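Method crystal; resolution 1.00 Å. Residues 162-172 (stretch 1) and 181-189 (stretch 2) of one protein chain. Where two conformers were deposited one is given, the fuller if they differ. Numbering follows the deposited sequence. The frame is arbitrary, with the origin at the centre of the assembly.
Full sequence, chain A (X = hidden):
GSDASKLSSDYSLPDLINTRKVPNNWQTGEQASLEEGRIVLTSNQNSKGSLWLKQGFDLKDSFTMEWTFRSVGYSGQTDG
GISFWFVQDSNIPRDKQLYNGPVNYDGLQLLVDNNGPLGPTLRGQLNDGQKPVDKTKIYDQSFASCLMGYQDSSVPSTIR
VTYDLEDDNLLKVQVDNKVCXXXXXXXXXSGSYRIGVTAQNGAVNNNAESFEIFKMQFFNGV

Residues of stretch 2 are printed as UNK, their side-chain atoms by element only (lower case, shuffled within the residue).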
# COMPACT_ATOMS: atom_id res chain seq x y z
N THR A 162 7.71 -0.01 -9.17
CA THR A 162 8.20 -0.81 -10.27
C THR A 162 9.32 -1.69 -9.77
O THR A 162 10.13 -1.32 -8.94
CB THR A 162 8.70 0.06 -11.45
OG1 THR A 162 9.63 1.04 -10.99
CG2 THR A 162 7.54 0.75 -12.16
N TYR A 163 9.36 -2.93 -10.33
CA TYR A 163 10.41 -3.87 -10.01
C TYR A 163 10.91 -4.45 -11.35
O TYR A 163 10.14 -5.11 -12.06
CB TYR A 163 9.91 -4.99 -9.09
CG TYR A 163 11.02 -5.92 -8.65
CD1 TYR A 163 12.12 -5.46 -7.92
CD2 TYR A 163 10.98 -7.28 -8.97
CE1 TYR A 163 13.15 -6.29 -7.52
CE2 TYR A 163 12.00 -8.11 -8.55
CZ TYR A 163 13.09 -7.65 -7.86
OH TYR A 163 14.10 -8.46 -7.41
N ASP A 164 12.14 -4.09 -11.69
CA ASP A 164 12.65 -4.28 -13.03
C ASP A 164 13.81 -5.27 -13.05
O ASP A 164 14.98 -4.93 -12.77
CB ASP A 164 13.11 -2.92 -13.63
CG ASP A 164 13.39 -3.02 -15.13
OD1 ASP A 164 13.34 -4.15 -15.67
OD2 ASP A 164 13.63 -1.97 -15.72
N LEU A 165 13.50 -6.52 -13.40
CA LEU A 165 14.52 -7.55 -13.52
C LEU A 165 15.43 -7.30 -14.71
O LEU A 165 16.49 -7.91 -14.73
CB LEU A 165 13.87 -8.94 -13.73
CG LEU A 165 13.26 -9.64 -12.51
CD1 LEU A 165 14.29 -9.80 -11.36
CD2 LEU A 165 12.02 -8.96 -12.04
N GLU A 166 15.00 -6.44 -15.63
CA GLU A 166 15.81 -6.13 -16.81
C GLU A 166 16.65 -4.86 -16.56
O GLU A 166 17.28 -4.36 -17.52
CB GLU A 166 14.89 -5.90 -18.02
CG GLU A 166 14.27 -7.17 -18.55
CD GLU A 166 13.16 -7.71 -17.67
OE1 GLU A 166 12.19 -6.94 -17.40
OE2 GLU A 166 13.20 -8.91 -17.29
N ASP A 167 16.71 -4.39 -15.30
CA ASP A 167 17.62 -3.29 -14.92
C ASP A 167 18.29 -3.66 -13.60
O ASP A 167 18.37 -2.85 -12.68
CB ASP A 167 16.80 -1.98 -14.87
CG ASP A 167 17.66 -0.72 -14.87
OD1 ASP A 167 18.91 -0.81 -14.96
OD2 ASP A 167 17.06 0.38 -14.77
N ASP A 168 18.77 -4.91 -13.52
CA ASP A 168 19.53 -5.41 -12.34
C ASP A 168 18.73 -5.26 -11.06
O ASP A 168 19.23 -4.85 -10.00
CB ASP A 168 20.91 -4.68 -12.28
CG ASP A 168 21.74 -5.13 -13.46
OD1 ASP A 168 22.02 -6.34 -13.60
OD2 ASP A 168 22.12 -4.32 -14.32
N ASN A 169 17.45 -5.69 -11.10
CA ASN A 169 16.59 -5.80 -9.95
C ASN A 169 16.32 -4.41 -9.34
O ASN A 169 16.39 -4.26 -8.13
CB ASN A 169 17.15 -6.74 -8.85
CG ASN A 169 17.73 -7.97 -9.46
OD1 ASN A 169 17.02 -8.74 -10.14
ND2 ASN A 169 19.00 -8.19 -9.15
N LEU A 170 16.02 -3.43 -10.19
CA LEU A 170 15.74 -2.08 -9.66
C LEU A 170 14.31 -2.05 -9.10
O LEU A 170 13.32 -2.26 -9.82
CB LEU A 170 15.86 -1.07 -10.80
CG LEU A 170 15.69 0.41 -10.33
CD1 LEU A 170 16.81 0.80 -9.40
CD2 LEU A 170 15.64 1.32 -11.53
N LEU A 171 14.21 -1.72 -7.82
CA LEU A 171 12.93 -1.45 -7.12
C LEU A 171 12.84 0.08 -7.01
O LEU A 171 13.73 0.68 -6.42
CB LEU A 171 12.94 -2.10 -5.76
CG LEU A 171 11.76 -1.77 -4.87
CD1 LEU A 171 10.43 -2.29 -5.48
CD2 LEU A 171 11.96 -2.38 -3.48
N LYS A 172 11.78 0.65 -7.55
CA LYS A 172 11.62 2.09 -7.54
C LYS A 172 10.19 2.41 -7.12
O LYS A 172 9.24 1.71 -7.48
CB LYS A 172 11.92 2.67 -8.93
CG LYS A 172 11.76 4.18 -9.03
CD LYS A 172 12.41 4.72 -10.27
CE LYS A 172 11.67 4.36 -11.47
NZ LYS A 172 12.40 5.03 -12.60
N UNK A 181 12.13 6.90 -4.10
CA UNK A 181 13.36 6.20 -3.80
C UNK A 181 13.57 5.12 -4.87
O UNK A 181 12.65 4.70 -5.54
c UNK A 181 10.66 2.39 -1.42
c UNK A 181 12.38 4.48 -2.08
c UNK A 181 11.71 2.15 -2.24
c UNK A 181 11.28 4.74 -1.27
c UNK A 181 12.56 3.18 -2.56
c UNK A 181 13.38 5.61 -2.38
c UNK A 181 10.38 3.67 -0.94
N UNK A 182 14.81 4.63 -4.92
CA UNK A 182 15.09 3.43 -5.73
C UNK A 182 16.26 2.69 -5.13
O UNK A 182 17.12 3.27 -4.45
c UNK A 182 15.36 3.77 -7.20
n UNK A 182 18.05 4.33 -9.39
o UNK A 182 16.04 5.33 -9.58
c UNK A 182 16.88 4.77 -8.92
c UNK A 182 16.65 4.52 -7.45
N UNK A 183 16.33 1.39 -5.43
CA UNK A 183 17.44 0.56 -4.92
C UNK A 183 17.55 -0.69 -5.77
O UNK A 183 16.58 -1.14 -6.38
o UNK A 183 18.33 -0.55 -2.93
c UNK A 183 15.96 -0.75 -3.26
c UNK A 183 17.17 0.17 -3.45
N UNK A 184 18.75 -1.28 -5.75
CA UNK A 184 19.01 -2.59 -6.34
C UNK A 184 19.41 -3.58 -5.24
O UNK A 184 19.86 -4.70 -5.53
n UNK A 184 20.08 -1.16 -11.01
c UNK A 184 20.10 -2.52 -7.42
c UNK A 184 20.57 -1.79 -9.80
n UNK A 184 19.72 0.67 -12.40
c UNK A 184 19.57 -1.81 -8.66
n UNK A 184 20.72 0.93 -10.36
c UNK A 184 20.19 0.14 -11.27
N UNK A 185 19.19 -3.24 -3.97
CA UNK A 185 19.62 -4.13 -2.88
C UNK A 185 18.59 -5.19 -2.55
O UNK A 185 18.90 -6.07 -1.75
c UNK A 185 21.34 -1.48 -0.62
c UNK A 185 21.17 -2.45 -1.78
n UNK A 185 21.96 -0.70 1.52
c UNK A 185 19.96 -3.34 -1.62
c UNK A 185 22.04 -1.92 0.63
N UNK A 186 17.39 -5.13 -3.12
CA UNK A 186 16.33 -6.07 -2.83
C UNK A 186 16.09 -6.97 -4.02
O UNK A 186 15.69 -6.50 -5.10
c UNK A 186 15.03 -5.31 -2.50
c UNK A 186 13.90 -6.25 -2.10
c UNK A 186 15.29 -4.31 -1.36
N UNK A 187 16.40 -8.26 -3.86
CA UNK A 187 16.16 -9.25 -4.91
C UNK A 187 15.09 -10.15 -4.37
O UNK A 187 15.36 -11.08 -3.59
c UNK A 187 19.71 -9.81 -6.36
c UNK A 187 21.57 -11.25 -5.61
n UNK A 187 22.06 -11.18 -6.84
c UNK A 187 18.54 -9.09 -5.74
n UNK A 187 22.22 -11.97 -4.73
n UNK A 187 20.44 -10.63 -5.36
c UNK A 187 17.41 -10.06 -5.29
N UNK A 188 13.84 -9.90 -4.71
CA UNK A 188 12.73 -10.68 -4.22
C UNK A 188 12.81 -12.12 -4.73
O UNK A 188 13.04 -12.34 -5.93
c UNK A 188 10.96 -7.66 -4.89
c UNK A 188 10.25 -7.46 -2.23
c UNK A 188 10.65 -8.69 -2.76
c UNK A 188 10.59 -6.42 -4.36
c UNK A 188 10.23 -6.32 -3.03
c UNK A 188 11.39 -10.15 -4.70
c UNK A 188 11.01 -8.79 -4.09
N UNK A 189 12.60 -13.12 -3.89
CA UNK A 189 12.57 -14.50 -4.38
C UNK A 189 11.21 -14.82 -4.96
O UNK A 189 10.18 -14.18 -4.73
c UNK A 189 12.82 -15.33 -3.12
c UNK A 189 12.43 -13.05 -2.42
c UNK A 189 12.15 -14.47 -2.05
O HOH W 1 14.04 -10.96 -8.07
O HOH W 2 20.52 -6.23 -7.73
O HOH W 3 21.24 -10.19 -9.66
O HOH W 4 15.27 4.91 -12.37

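Position 181 has seven side-chain carbons, one of them leading to a ring of six, and no oxygen on the ring. The ring stays 4.7 Å or more from stretch 1, and the backbone makes the closest contact, a CA-H...O contact from K172 CA to the O of 181 at 3.4 Å. This is phenylalanine, F181. Its CA-to-CB bond points away from stretch 1, although the ring comes nearer.

Position 182 carries three carbons in a row, the third bearing one oxygen and one nitrogen. The oxygen lies 3.7 Å from K172 CD, and the nitrogen 3.7 Å from L170 CD1. An amide on a chain of this length is glutamine, Q182. It pairs with K172 without direct backbone hydrogen bonds, and both side chains lie on the same face of the sheet. A water links them: it accepts from K172 NZ at 2.9 Å and donates to Q182 OE1 at 2.9 Å.

Position 183 has one carbon that carries an oxygen and a second carbon. That second carbon sits 4.1 Å from L171 CB, on the sheet face that the two residues share. This is threonine, T183. It forms the hydrogen-bonded pair with L171: L171 N donates to T183 O at 2.8 Å, and T183 N donates to L171 O at 2.9 Å.

Position 184 shows three carbons, a nitrogen, then a carbon with two more nitrogens. The chain nitrogen lies 2.9 Å from D167 O, a terminal nitrogen 3.1 Å from D167 OD1. That is a guanidinium, so the residue is arginine, R184. NE and NH2 of R184 are the donors, and the NH2 bond is part of a salt bridge. L170 CD1 lies over one face of the guanidinium.

Position 185 has four carbons in a row ending in nitrogen. They touch nothing on stretch 1. This is lysine, K185. Its CA-to-CB bond points away. Its backbone N donates to T183 OG1 at 3.0 Å.

Position 186 has three carbons, one bearing the other two. Its CB is 4.4 Å from L171 CD2. This is valine, V186.

Position 187 repeats the pattern of three carbons, a nitrogen, and a carbon with two more nitrogens. The third carbon lies 3.3 Å from N169 ND2. It is arginine, R187. A water accepts from both N169 ND2 at 3.0 Å and R187 NH1 at 3.1 Å.

Position 188 has one carbon leading to a six-carbon ring. A ring carbon is 3.7 Å from Y163 CZ. It is phenylalanine, F188. Its ring edge meets the face of the Y163 ring, with planes at 73°. F188 N donates to Y163 OH at 3.1 Å.

Position 189 has three carbons closing a ring onto the backbone nitrogen. They touch nothing on stretch 1. This is proline, P189. Its CA-to-CB bond points away.

The contact begins as a short antiparallel pairing, anchored by the L171 and T183 backbones. Past the strand, R184 binds D167 through both backbone and side chain of D167. Further on, L171 touches V186 and F188, while Y163 holds F188 by ring and hydroxyl. Waters bridge the more polar gaps. Together the stretches bury 730 Å².

Stretch 2 (181-189) FQTRKVRFP
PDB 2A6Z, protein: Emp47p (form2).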